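Diffuse adherence adhesin (Escherichia coli, PDB 4MEE) probably mediates bacterial attachment to mammalian cells, autoaggregation and biofilm formation, its C-terminal outer-membrane beta-barrel serving as the transport unit. Local coordinates at residues G266-Y272 with A283-Q288; G318-H324 with E335-H341; E399-N405 with R424-K430. All coordinates share one frame; numbering follows the deposited sequence.

How the contacts relate
All three contacts join antiparallel neighbours in the wall of one barrel, and each is partly buried, with a polar or aromatic inner face and a more exposed outer one. Contacts 1 and 2 are successive hairpin pairings: strand 280-298 of contact 1 lies beside strand 303-327 of contact 2, and Tyr272 packs on Asn320 between them. Contact 3, nearest the centre of the chain, meets contact 2 through His341. Large aromatics serve the inner side of contact 1; contact 2 adds a bulge and a ring face covered by a side chain; contact 3 is the richest in charge, with a salt bridge and side-chain amides that bond two partners. Contacts 1 and 3 do not touch.

Contact 1. Residues G266-Y272 with A283-Q288; sequences GVYGTWY and AETWMQ
The indole of Trp271 turns its CE3 edge to Ala283, whose N lies near the ring plane and whose CB is 4.0 Å from CE3; the small methyl leaves space for so broad a ring, and Phe232 meets the same indole with its plane at about 45°. The Tyr272 ring has CG2 of Thr270 at its edge, in plane. Tyr268 and Trp286 meet at their roots alone, CB to CB at 3.6 Å. With chi1 at 61° and 54°, each ring starts out wedged between its own N and C and leads away from the partner strand: Tyr268 OH bonds Trp189 NE1, and Trp286 NE1 makes a weak bond to Met166 O. Glu284 runs alongside Thr270, its CG 4.0 Å from OG1, and sends OE2 on to the backbone N of Asn169. The strands run antiparallel and are laced by paired backbone bonds, such as Met287 N to Val267 O at 3.0 Å and Thr285 N to Gly269 O at 2.9 Å. Gly266, opposite Gln288 with their CA atoms 3.9 Å apart, brings no side chain to this close approach. Val267, Thr285 and Met287 take the other face, nearer the surface. Side chains alternating between an outer surface and an interior where the segment after helix 149-162 meets Glu284, Trp286 and Gln288 mark an autotransporter barrel hairpin.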
loop_
_atom_site.group_PDB
_atom_site.type_symbol
_atom_site.label_atom_id
_atom_site.label_comp_id
_atom_site.label_asym_id
_atom_site.label_seq_id
_atom_site.Cartn_x
_atom_site.Cartn_y
_atom_site.Cartn_z
ATOM N N GLY A 266 11.528 9.496 1.125
ATOM C CA GLY A 266 11.332 9.573 2.549
ATOM C C GLY A 266 12.317 8.732 3.299
ATOM O O GLY A 266 13.267 8.235 2.723
ATOM N N VAL A 267 12.075 8.584 4.590
ATOM C CA VAL A 267 12.948 7.854 5.464
ATOM C C VAL A 267 12.129 6.910 6.298
ATOM O O VAL A 267 10.980 7.197 6.601
ATOM C CB VAL A 267 13.587 8.818 6.437
ATOM C CG1 VAL A 267 14.303 9.888 5.658
ATOM C CG2 VAL A 267 12.505 9.443 7.290
ATOM N N TYR A 268 12.723 5.789 6.686
ATOM C CA TYR A 268 12.036 4.805 7.512
ATOM C C TYR A 268 12.850 4.383 8.717
ATOM O O TYR A 268 14.036 4.637 8.775
ATOM C CB TYR A 268 11.676 3.587 6.688
ATOM C CG TYR A 268 12.833 2.880 6.094
ATOM C CD1 TYR A 268 13.646 2.080 6.867
ATOM C CD2 TYR A 268 13.099 2.986 4.753
ATOM C CE1 TYR A 268 14.706 1.411 6.316
ATOM C CE2 TYR A 268 14.150 2.320 4.195
ATOM C CZ TYR A 268 14.953 1.539 4.978
ATOM O OH TYR A 268 16.000 0.880 4.408
ATOM N N GLY A 269 12.201 3.732 9.674
ATOM C CA GLY A 269 12.863 3.307 10.898
ATOM C C GLY A 269 12.435 1.919 11.325
ATOM O O GLY A 269 11.323 1.501 11.048
ATOM N N THR A 270 13.322 1.203 12.002
ATOM C CA THR A 270 13.042 -0.139 12.442
ATOM C C THR A 270 13.568 -0.391 13.837
ATOM O O THR A 270 14.603 0.128 14.187
ATOM C CB THR A 270 13.802 -1.097 11.563
ATOM O OG1 THR A 270 12.921 -1.599 10.561
ATOM C CG2 THR A 270 14.297 -2.207 12.394
ATOM N N TRP A 271 12.878 -1.203 14.633
ATOM C CA TRP A 271 13.365 -1.515 15.974
ATOM C C TRP A 271 13.061 -2.930 16.368
ATOM O O TRP A 271 11.951 -3.355 16.181
ATOM C CB TRP A 271 12.642 -0.658 16.984
ATOM C CG TRP A 271 12.998 -0.972 18.365
ATOM C CD1 TRP A 271 14.175 -0.706 18.963
ATOM C CD2 TRP A 271 12.173 -1.575 19.356
ATOM N NE1 TRP A 271 14.149 -1.106 20.261
ATOM C CE2 TRP A 271 12.926 -1.644 20.530
ATOM C CE3 TRP A 271 10.873 -2.058 19.367
ATOM C CZ2 TRP A 271 12.434 -2.177 21.691
ATOM C CZ3 TRP A 271 10.385 -2.592 20.520
ATOM C CH2 TRP A 271 11.162 -2.646 21.671
ATOM N N TYR A 272 14.024 -3.645 16.938
ATOM C CA TYR A 272 13.782 -4.965 17.507
ATOM C C TYR A 272 14.382 -5.013 18.883
ATOM O O TYR A 272 15.525 -4.652 19.046
ATOM C CB TYR A 272 14.456 -6.016 16.660
ATOM C CG TYR A 272 13.780 -6.211 15.371
ATOM C CD1 TYR A 272 13.924 -5.300 14.368
ATOM C CD2 TYR A 272 12.988 -7.301 15.159
ATOM C CE1 TYR A 272 13.294 -5.464 13.182
ATOM C CE2 TYR A 272 12.357 -7.485 13.969
ATOM C CZ TYR A 272 12.518 -6.557 12.988
ATOM O OH TYR A 272 11.894 -6.723 11.797
ATOM N N ALA A 283 8.958 -2.806 16.096
ATOM C CA ALA A 283 8.240 -1.628 15.647
ATOM C C ALA A 283 8.868 -1.146 14.378
ATOM O O ALA A 283 10.036 -1.343 14.169
ATOM C CB ALA A 283 8.326 -0.543 16.680
ATOM N N GLU A 284 8.083 -0.516 13.528
ATOM C CA GLU A 284 8.599 0.006 12.282
ATOM C C GLU A 284 7.958 1.353 12.089
ATOM O O GLU A 284 6.890 1.582 12.615
ATOM C CB GLU A 284 8.215 -0.907 11.135
ATOM C CG GLU A 284 8.978 -2.212 11.113
ATOM C CD GLU A 284 8.860 -2.932 9.790
ATOM O OE1 GLU A 284 8.378 -2.326 8.808
ATOM O OE2 GLU A 284 9.254 -4.113 9.733
ATOM N N THR A 285 8.592 2.260 11.355
ATOM C CA THR A 285 7.976 3.548 11.081
ATOM C C THR A 285 8.486 4.196 9.837
ATOM O O THR A 285 9.589 3.932 9.424
ATOM C CB THR A 285 8.302 4.510 12.193
ATOM O OG1 THR A 285 8.040 3.851 13.429
ATOM C CG2 THR A 285 7.442 5.702 12.062
ATOM N N TRP A 286 7.696 5.053 9.218
ATOM C CA TRP A 286 8.234 5.764 8.089
ATOM C C TRP A 286 7.454 6.970 7.723
ATOM O O TRP A 286 6.337 7.129 8.128
ATOM C CB TRP A 286 8.326 4.862 6.884
ATOM C CG TRP A 286 7.106 4.216 6.522
ATOM C CD1 TRP A 286 6.751 2.970 6.848
ATOM C CD2 TRP A 286 6.064 4.741 5.723
ATOM N NE1 TRP A 286 5.546 2.668 6.304
ATOM C CE2 TRP A 286 5.100 3.748 5.609
ATOM C CE3 TRP A 286 5.851 5.951 5.095
ATOM C CZ2 TRP A 286 3.948 3.923 4.909
ATOM C CZ3 TRP A 286 4.717 6.121 4.410
ATOM C CH2 TRP A 286 3.772 5.113 4.310
ATOM N N MET A 287 8.044 7.832 6.927
ATOM C CA MET A 287 7.317 8.980 6.497
ATOM C C MET A 287 7.832 9.368 5.133
ATOM O O MET A 287 8.977 9.128 4.832
ATOM C CB MET A 287 7.501 10.062 7.525
ATOM C CG MET A 287 8.090 11.323 6.982
ATOM S SD MET A 287 7.340 12.629 7.935
ATOM C CE MET A 287 6.693 13.590 6.584
ATOM N N GLN A 288 6.991 9.927 4.278
ATOM C CA GLN A 288 7.478 10.255 2.950
ATOM C C GLN A 288 6.672 11.348 2.289
ATOM O O GLN A 288 5.630 11.708 2.782
ATOM C CB GLN A 288 7.574 9.009 2.076
ATOM C CG GLN A 288 6.326 8.176 1.938
ATOM C CD GLN A 288 6.651 6.844 1.317
ATOM O OE1 GLN A 288 5.769 6.041 1.064
ATOM N NE2 GLN A 288 7.932 6.601 1.078
#

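Contact 2. Residues G318-H324 with E335-H341; sequences GYNLNVH and EFWLQPH
A classic beta bulge, with Val323 and His324 both facing Phe336, shifts the register of this barrel hairpin by one residue. Phe336 O takes Val323 N at 2.8 Å and makes a weak, longer bond with His324 N; Phe336 N in turn gives to His324 O at 3.0 Å. The extra residue turns Val323 toward the partner strand, where the branched side chain packs on two apolar neighbours: CG1 lies in plane at the edge of the Phe336 ring, 3.6 Å from CD2, while CG2 reaches Leu338 CD1 at 3.8 Å. These apolar groups suit a face that lies toward the surface of a membrane barrel.

Farther along, Tyr319 N bonds Pro340 O at 3.0 Å. Proline has no N-H to return, and its CD stands 3.4 Å from Tyr319 O, an oxygen that also receives a CA-H...O contact from Gln339 CA. Gly318, with no side chain, pairs with His341 at a CA-CA distance of 3.9 Å.

Toward the inside, Asn320 and Gln339 run side by side, and Trp337 lies buried. A chi1 of -70° swings its indole across to Asn322, whose backbone N-H bonds Thr279 OG1. There Asn322 CB lies over the face of the six-membered ring of Trp337 in a CH-pi contact, 3.8 Å from the centroid and 9° off the normal.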
loop_
_atom_site.group_PDB
_atom_site.type_symbol
_atom_site.label_atom_id
_atom_site.label_comp_id
_atom_site.label_asym_id
_atom_site.label_seq_id
_atom_site.Cartn_x
_atom_site.Cartn_y
_atom_site.Cartn_z
ATOM N N GLY A 318 4.380 -5.031 16.710
ATOM C CA GLY A 318 3.881 -6.380 16.810
ATOM C C GLY A 318 4.663 -7.195 17.802
ATOM O O GLY A 318 5.406 -6.651 18.607
ATOM N N TYR A 319 4.480 -8.508 17.762
ATOM C CA TYR A 319 5.262 -9.402 18.603
ATOM C C TYR A 319 5.671 -10.656 17.840
ATOM O O TYR A 319 4.822 -11.409 17.359
ATOM C CB TYR A 319 4.477 -9.771 19.865
ATOM C CG TYR A 319 5.218 -10.663 20.838
ATOM C CD1 TYR A 319 6.148 -10.132 21.731
ATOM C CD2 TYR A 319 4.978 -12.036 20.877
ATOM C CE1 TYR A 319 6.822 -10.942 22.631
ATOM C CE2 TYR A 319 5.647 -12.855 21.772
ATOM C CZ TYR A 319 6.565 -12.302 22.648
ATOM O OH TYR A 319 7.231 -13.107 23.543
ATOM N N ASN A 320 6.979 -10.872 17.734
ATOM C CA ASN A 320 7.512 -12.084 17.124
ATOM C C ASN A 320 7.620 -13.206 18.153
ATOM O O ASN A 320 8.143 -13.007 19.252
ATOM C CB ASN A 320 8.868 -11.812 16.465
ATOM C CG ASN A 320 8.747 -10.996 15.190
ATOM O OD1 ASN A 320 7.765 -11.103 14.457
ATOM N ND2 ASN A 320 9.758 -10.182 14.914
ATOM N N LEU A 321 7.112 -14.379 17.787
ATOM C CA LEU A 321 7.063 -15.521 18.693
ATOM C C LEU A 321 7.461 -16.807 17.975
ATOM O O LEU A 321 6.828 -17.197 16.991
ATOM C CB LEU A 321 5.656 -15.660 19.297
ATOM C CG LEU A 321 5.363 -16.809 20.270
ATOM C CD1 LEU A 321 5.943 -16.533 21.650
ATOM C CD2 LEU A 321 3.865 -17.055 20.367
ATOM N N ASN A 322 8.518 -17.449 18.470
ATOM C CA ASN A 322 8.939 -18.757 17.977
ATOM C C ASN A 322 8.145 -19.855 18.677
ATOM O O ASN A 322 8.367 -20.151 19.853
ATOM C CB ASN A 322 10.449 -18.957 18.172
ATOM C CG ASN A 322 10.945 -20.292 17.637
ATOM O OD1 ASN A 322 10.413 -20.829 16.664
ATOM N ND2 ASN A 322 11.981 -20.830 18.271
ATOM N N VAL A 323 7.213 -20.449 17.939
ATOM C CA VAL A 323 6.286 -21.431 18.491
ATOM C C VAL A 323 6.962 -22.792 18.659
ATOM O O VAL A 323 7.053 -23.312 19.775
ATOM C CB VAL A 323 5.006 -21.541 17.625
ATOM C CG1 VAL A 323 4.117 -22.689 18.081
ATOM C CG2 VAL A 323 4.232 -20.232 17.655
ATOM N N HIS A 324 7.454 -23.343 17.550
ATOM C CA HIS A 324 8.016 -24.689 17.522
ATOM C C HIS A 324 9.253 -24.760 16.635
ATOM O O HIS A 324 9.393 -23.999 15.686
ATOM C CB HIS A 324 6.963 -25.672 17.010
ATOM C CG HIS A 324 7.204 -27.087 17.428
ATOM N ND1 HIS A 324 7.053 -28.154 16.570
ATOM C CD2 HIS A 324 7.586 -27.611 18.617
ATOM C CE1 HIS A 324 7.329 -29.276 17.211
ATOM N NE2 HIS A 324 7.654 -28.974 18.456
ATOM N N GLU A 335 11.310 -23.993 11.469
ATOM C CA GLU A 335 10.955 -23.076 12.521
ATOM C C GLU A 335 9.527 -22.684 12.231
ATOM O O GLU A 335 9.120 -22.650 11.079
ATOM C CB GLU A 335 11.862 -21.860 12.479
ATOM C CG GLU A 335 12.366 -21.441 13.842
ATOM C CD GLU A 335 13.773 -20.882 13.783
ATOM O OE1 GLU A 335 14.129 -20.252 12.761
ATOM O OE2 GLU A 335 14.525 -21.074 14.760
ATOM N N PHE A 336 8.747 -22.421 13.265
ATOM C CA PHE A 336 7.401 -21.943 13.034
ATOM C C PHE A 336 7.117 -20.763 13.931
ATOM O O PHE A 336 7.320 -20.832 15.139
ATOM C CB PHE A 336 6.374 -23.048 13.238
ATOM C CG PHE A 336 4.965 -22.555 13.259
ATOM C CD1 PHE A 336 4.293 -22.270 12.076
ATOM C CD2 PHE A 336 4.310 -22.363 14.464
ATOM C CE1 PHE A 336 2.985 -21.812 12.100
ATOM C CE2 PHE A 336 3.004 -21.908 14.497
ATOM C CZ PHE A 336 2.340 -21.629 13.312
ATOM N N TRP A 337 6.632 -19.687 13.324
ATOM C CA TRP A 337 6.527 -18.396 13.990
ATOM C C TRP A 337 5.123 -17.816 13.914
ATOM O O TRP A 337 4.448 -17.943 12.891
ATOM C CB TRP A 337 7.513 -17.403 13.370
ATOM C CG TRP A 337 8.957 -17.695 13.652
ATOM C CD1 TRP A 337 9.727 -18.678 13.090
ATOM C CD2 TRP A 337 9.815 -16.982 14.554
ATOM N NE1 TRP A 337 11.002 -18.624 13.592
ATOM C CE2 TRP A 337 11.086 -17.594 14.491
ATOM C CE3 TRP A 337 9.631 -15.888 15.411
ATOM C CZ2 TRP A 337 12.170 -17.151 15.257
ATOM C CZ3 TRP A 337 10.710 -15.447 16.171
ATOM C CH2 TRP A 337 11.963 -16.079 16.088
ATOM N N LEU A 338 4.698 -17.180 15.004
ATOM C CA LEU A 338 3.440 -16.432 15.038
ATOM C C LEU A 338 3.685 -14.962 15.356
ATOM O O LEU A 338 4.509 -14.628 16.214
ATOM C CB LEU A 338 2.458 -17.032 16.049
ATOM C CG LEU A 338 1.556 -18.187 15.599
ATOM C CD1 LEU A 338 0.834 -18.788 16.796
ATOM C CD2 LEU A 338 0.555 -17.750 14.539
ATOM N N GLN A 339 2.959 -14.091 14.660
ATOM C CA GLN A 339 3.144 -12.652 14.793
ATOM C C GLN A 339 1.828 -11.867 14.769
ATOM O O GLN A 339 1.327 -11.532 13.693
ATOM C CB GLN A 339 4.087 -12.135 13.703
ATOM C CG GLN A 339 4.504 -10.686 13.887
ATOM C CD GLN A 339 5.035 -10.061 12.613
ATOM O OE1 GLN A 339 6.187 -9.633 12.556
ATOM N NE2 GLN A 339 4.198 -10.001 11.586
ATOM N N PRO A 340 1.264 -11.578 15.956
ATOM C CA PRO A 340 0.177 -10.605 16.028
ATOM C C PRO A 340 0.747 -9.194 15.898
ATOM O O PRO A 340 1.765 -8.887 16.519
ATOM C CB PRO A 340 -0.408 -10.829 17.425
ATOM C CG PRO A 340 0.715 -11.397 18.222
ATOM C CD PRO A 340 1.536 -12.208 17.262
ATOM N N HIS A 341 0.107 -8.353 15.088
ATOM C CA HIS A 341 0.626 -7.011 14.807
ATOM C C HIS A 341 -0.462 -5.963 14.565
ATOM O O HIS A 341 -1.601 -6.296 14.236
ATOM C CB HIS A 341 1.601 -7.048 13.623
ATOM C CG HIS A 341 1.000 -7.583 12.362
ATOM N ND1 HIS A 341 1.258 -8.855 11.896
ATOM C CD2 HIS A 341 0.146 -7.024 11.473
ATOM C CE1 HIS A 341 0.592 -9.053 10.773
ATOM N NE2 HIS A 341 -0.094 -7.959 10.496
#

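Contact 3. Residues E399-N405 with R424-K430; sequences EANWIHN and RNQGEIK
Asn425 and Trp402 run side by side with the amide and the indole nearly coplanar, 6° apart, and this flatness places Trp402 NE1 in the carbonyl plane, on a lone pair of Asn425 OD1 at 3.2 Å, though the bond is somewhat bent. The same oxygen accepts from His404 ND1 at 3.3 Å. That imidazole is turned 42° from the amide, and its N-H meets OD1 from above the carbonyl plane. Two ring N-H groups on OD1 probably hold the amide in this rotation; CB of His404 also sits over one face of the indole, toward its rim. On the surface of a membrane barrel the broad apolar ring of Trp402 can face lipid while NE1 is met by Asn425.

The inward face is largely polar. Asn401 and Glu428 lie alongside, their planes turned roughly halfway to perpendicular, and the amide ND2 reaches Glu428 OE1 at 2.9 Å from above the carboxylate plane. With chi1 at -73° the Asn401 amide folds back beside its own N, and ND2 also gives to Glu399 OE2 at 2.6 Å, bridging two acids that would probably otherwise repel; OD1 is bonded by His341 NE2. Glu399 runs beside Lys430 in a long salt bridge, OE1 to NZ 3.3 Å; Arg377 is a second partner of Glu399 OE1, as Lys373 is a partner of Glu428 OE2. Next to Glu428, Ile403 CD1 packs on its CB at 3.7 Å, and Ile403 CB meets the aliphatic root of Gln426.

Near the end of the pairing Asn405 N bonds Arg424 O at 2.7 Å; Asn405 ND2 turns to Ser423 O, and the Arg424 guanidinium to Glu408. A lumen lined by acids, amides and bases, behind an outward face of Ala400, Trp402 and Ile429, is characteristic of a transmembrane beta-barrel wall such as the autotransporter beta-domain.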
loop_
_atom_site.group_PDB
_atom_site.type_symbol
_atom_site.label_atom_id
_atom_site.label_comp_id
_atom_site.label_asym_id
_atom_site.label_seq_id
_atom_site.Cartn_x
_atom_site.Cartn_y
_atom_site.Cartn_z
ATOM N N GLU A 399 -0.654 -14.542 5.947
ATOM C CA GLU A 399 -1.056 -13.417 6.784
ATOM C C GLU A 399 -2.507 -13.006 6.552
ATOM O O GLU A 399 -2.989 -13.004 5.419
ATOM C CB GLU A 399 -0.121 -12.227 6.560
ATOM C CG GLU A 399 -0.214 -11.150 7.633
ATOM C CD GLU A 399 0.654 -9.940 7.344
ATOM O OE1 GLU A 399 1.775 -10.104 6.814
ATOM O OE2 GLU A 399 0.215 -8.814 7.658
ATOM N N ALA A 400 -3.189 -12.659 7.642
ATOM C CA ALA A 400 -4.565 -12.175 7.590
ATOM C C ALA A 400 -4.702 -10.875 8.380
ATOM O O ALA A 400 -4.238 -10.781 9.518
ATOM C CB ALA A 400 -5.523 -13.230 8.122
ATOM N N ASN A 401 -5.335 -9.879 7.765
ATOM C CA ASN A 401 -5.479 -8.554 8.368
ATOM C C ASN A 401 -6.890 -7.979 8.282
ATOM O O ASN A 401 -7.664 -8.314 7.381
ATOM C CB ASN A 401 -4.502 -7.561 7.726
ATOM C CG ASN A 401 -3.063 -7.790 8.146
ATOM O OD1 ASN A 401 -2.763 -7.961 9.327
ATOM N ND2 ASN A 401 -2.159 -7.768 7.175
ATOM N N TRP A 402 -7.208 -7.108 9.235
ATOM C CA TRP A 402 -8.431 -6.320 9.198
ATOM C C TRP A 402 -8.085 -4.857 8.927
ATOM O O TRP A 402 -7.352 -4.221 9.687
ATOM C CB TRP A 402 -9.228 -6.487 10.498
ATOM C CG TRP A 402 -10.344 -5.493 10.689
ATOM C CD1 TRP A 402 -11.282 -5.116 9.768
ATOM C CD2 TRP A 402 -10.649 -4.767 11.888
ATOM N NE1 TRP A 402 -12.139 -4.192 10.313
ATOM C CE2 TRP A 402 -11.777 -3.961 11.613
ATOM C CE3 TRP A 402 -10.075 -4.716 13.166
ATOM C CZ2 TRP A 402 -12.343 -3.112 12.571
ATOM C CZ3 TRP A 402 -10.639 -3.871 14.118
ATOM C CH2 TRP A 402 -11.763 -3.081 13.814
ATOM N N ILE A 403 -8.606 -4.335 7.825
ATOM C CA ILE A 403 -8.350 -2.958 7.447
ATOM C C ILE A 403 -9.545 -2.105 7.816
ATOM O O ILE A 403 -10.679 -2.421 7.461
ATOM C CB ILE A 403 -8.082 -2.825 5.941
ATOM C CG1 ILE A 403 -6.827 -3.609 5.555
ATOM C CG2 ILE A 403 -7.940 -1.360 5.551
ATOM C CD1 ILE A 403 -6.791 -4.009 4.100
ATOM N N HIS A 404 -9.277 -1.026 8.537
ATOM C CA HIS A 404 -10.295 -0.065 8.899
ATOM C C HIS A 404 -9.847 1.278 8.367
ATOM O O HIS A 404 -8.672 1.602 8.449
ATOM C CB HIS A 404 -10.431 -0.002 10.415
ATOM C CG HIS A 404 -11.403 1.030 10.894
ATOM N ND1 HIS A 404 -12.761 0.916 10.697
ATOM C CD2 HIS A 404 -11.215 2.191 11.565
ATOM C CE1 HIS A 404 -13.370 1.962 11.227
ATOM N NE2 HIS A 404 -12.454 2.751 11.759
ATOM N N ASN A 405 -10.770 2.053 7.815
ATOM C CA ASN A 405 -10.460 3.413 7.398
ATOM C C ASN A 405 -11.326 4.419 8.116
ATOM O O ASN A 405 -12.538 4.230 8.231
ATOM C CB ASN A 405 -10.641 3.564 5.897
ATOM C CG ASN A 405 -9.601 2.808 5.114
ATOM O OD1 ASN A 405 -8.436 3.195 5.074
ATOM N ND2 ASN A 405 -10.015 1.717 4.485
ATOM N N ARG A 424 -14.744 1.223 4.197
ATOM C CA ARG A 424 -14.418 1.606 5.555
ATOM C C ARG A 424 -13.794 0.410 6.248
ATOM O O ARG A 424 -12.860 0.552 7.024
ATOM C CB ARG A 424 -15.669 2.052 6.310
ATOM C CG ARG A 424 -16.423 3.201 5.659
ATOM C CD ARG A 424 -17.365 3.893 6.637
ATOM N NE ARG A 424 -16.720 4.999 7.345
ATOM C CZ ARG A 424 -16.632 6.239 6.875
ATOM N NH1 ARG A 424 -17.146 6.543 5.695
ATOM N NH2 ARG A 424 -16.028 7.174 7.584
ATOM N N ASN A 425 -14.311 -0.770 5.941
ATOM C CA ASN A 425 -13.803 -1.991 6.520
ATOM C C ASN A 425 -13.501 -2.975 5.423
ATOM O O ASN A 425 -14.319 -3.176 4.532
ATOM C CB ASN A 425 -14.828 -2.578 7.476
ATOM C CG ASN A 425 -14.977 -1.755 8.732
ATOM O OD1 ASN A 425 -14.181 -1.873 9.661
ATOM N ND2 ASN A 425 -16.001 -0.912 8.769
ATOM N N GLN A 426 -12.323 -3.581 5.484
ATOM C CA GLN A 426 -11.901 -4.538 4.475
ATOM C C GLN A 426 -11.195 -5.711 5.116
ATOM O O GLN A 426 -10.653 -5.585 6.209
ATOM C CB GLN A 426 -10.952 -3.879 3.483
ATOM C CG GLN A 426 -11.636 -3.003 2.457
ATOM C CD GLN A 426 -10.647 -2.360 1.511
ATOM O OE1 GLN A 426 -9.704 -1.691 1.937
ATOM N NE2 GLN A 426 -10.858 -2.558 0.215
ATOM N N GLY A 427 -11.198 -6.848 4.427
ATOM C CA GLY A 427 -10.432 -8.019 4.852
ATOM C C GLY A 427 -9.244 -8.256 3.936
ATOM O O GLY A 427 -9.367 -8.193 2.715
ATOM N N GLU A 428 -8.084 -8.534 4.510
ATOM C CA GLU A 428 -6.901 -8.698 3.687
ATOM C C GLU A 428 -6.238 -10.036 3.935
ATOM O O GLU A 428 -6.117 -10.473 5.074
ATOM C CB GLU A 428 -5.933 -7.557 3.946
ATOM C CG GLU A 428 -4.643 -7.614 3.150
ATOM C CD GLU A 428 -3.586 -6.705 3.736
ATOM O OE1 GLU A 428 -3.574 -6.544 4.972
ATOM O OE2 GLU A 428 -2.772 -6.149 2.972
ATOM N N ILE A 429 -5.810 -10.685 2.862
ATOM C CA ILE A 429 -5.098 -11.943 2.975
ATOM C C ILE A 429 -3.842 -11.908 2.129
ATOM O O ILE A 429 -3.902 -11.693 0.921
ATOM C CB ILE A 429 -5.960 -13.129 2.524
ATOM C CG1 ILE A 429 -5.168 -14.431 2.637
ATOM C CG2 ILE A 429 -6.419 -12.937 1.091
ATOM C CD1 ILE A 429 -5.353 -15.148 3.955
ATOM N N LYS A 430 -2.709 -12.134 2.775
ATOM C CA LYS A 430 -1.422 -12.124 2.104
ATOM C C LYS A 430 -0.805 -13.502 2.162
ATOM O O LYS A 430 -1.126 -14.293 3.049
ATOM C CB LYS A 430 -0.486 -11.130 2.777
ATOM C CG LYS A 430 -1.003 -9.704 2.768
ATOM C CD LYS A 430 0.136 -8.699 2.785
ATOM C CE LYS A 430 0.354 -8.113 4.170
ATOM N NZ LYS A 430 1.798 -7.854 4.417
#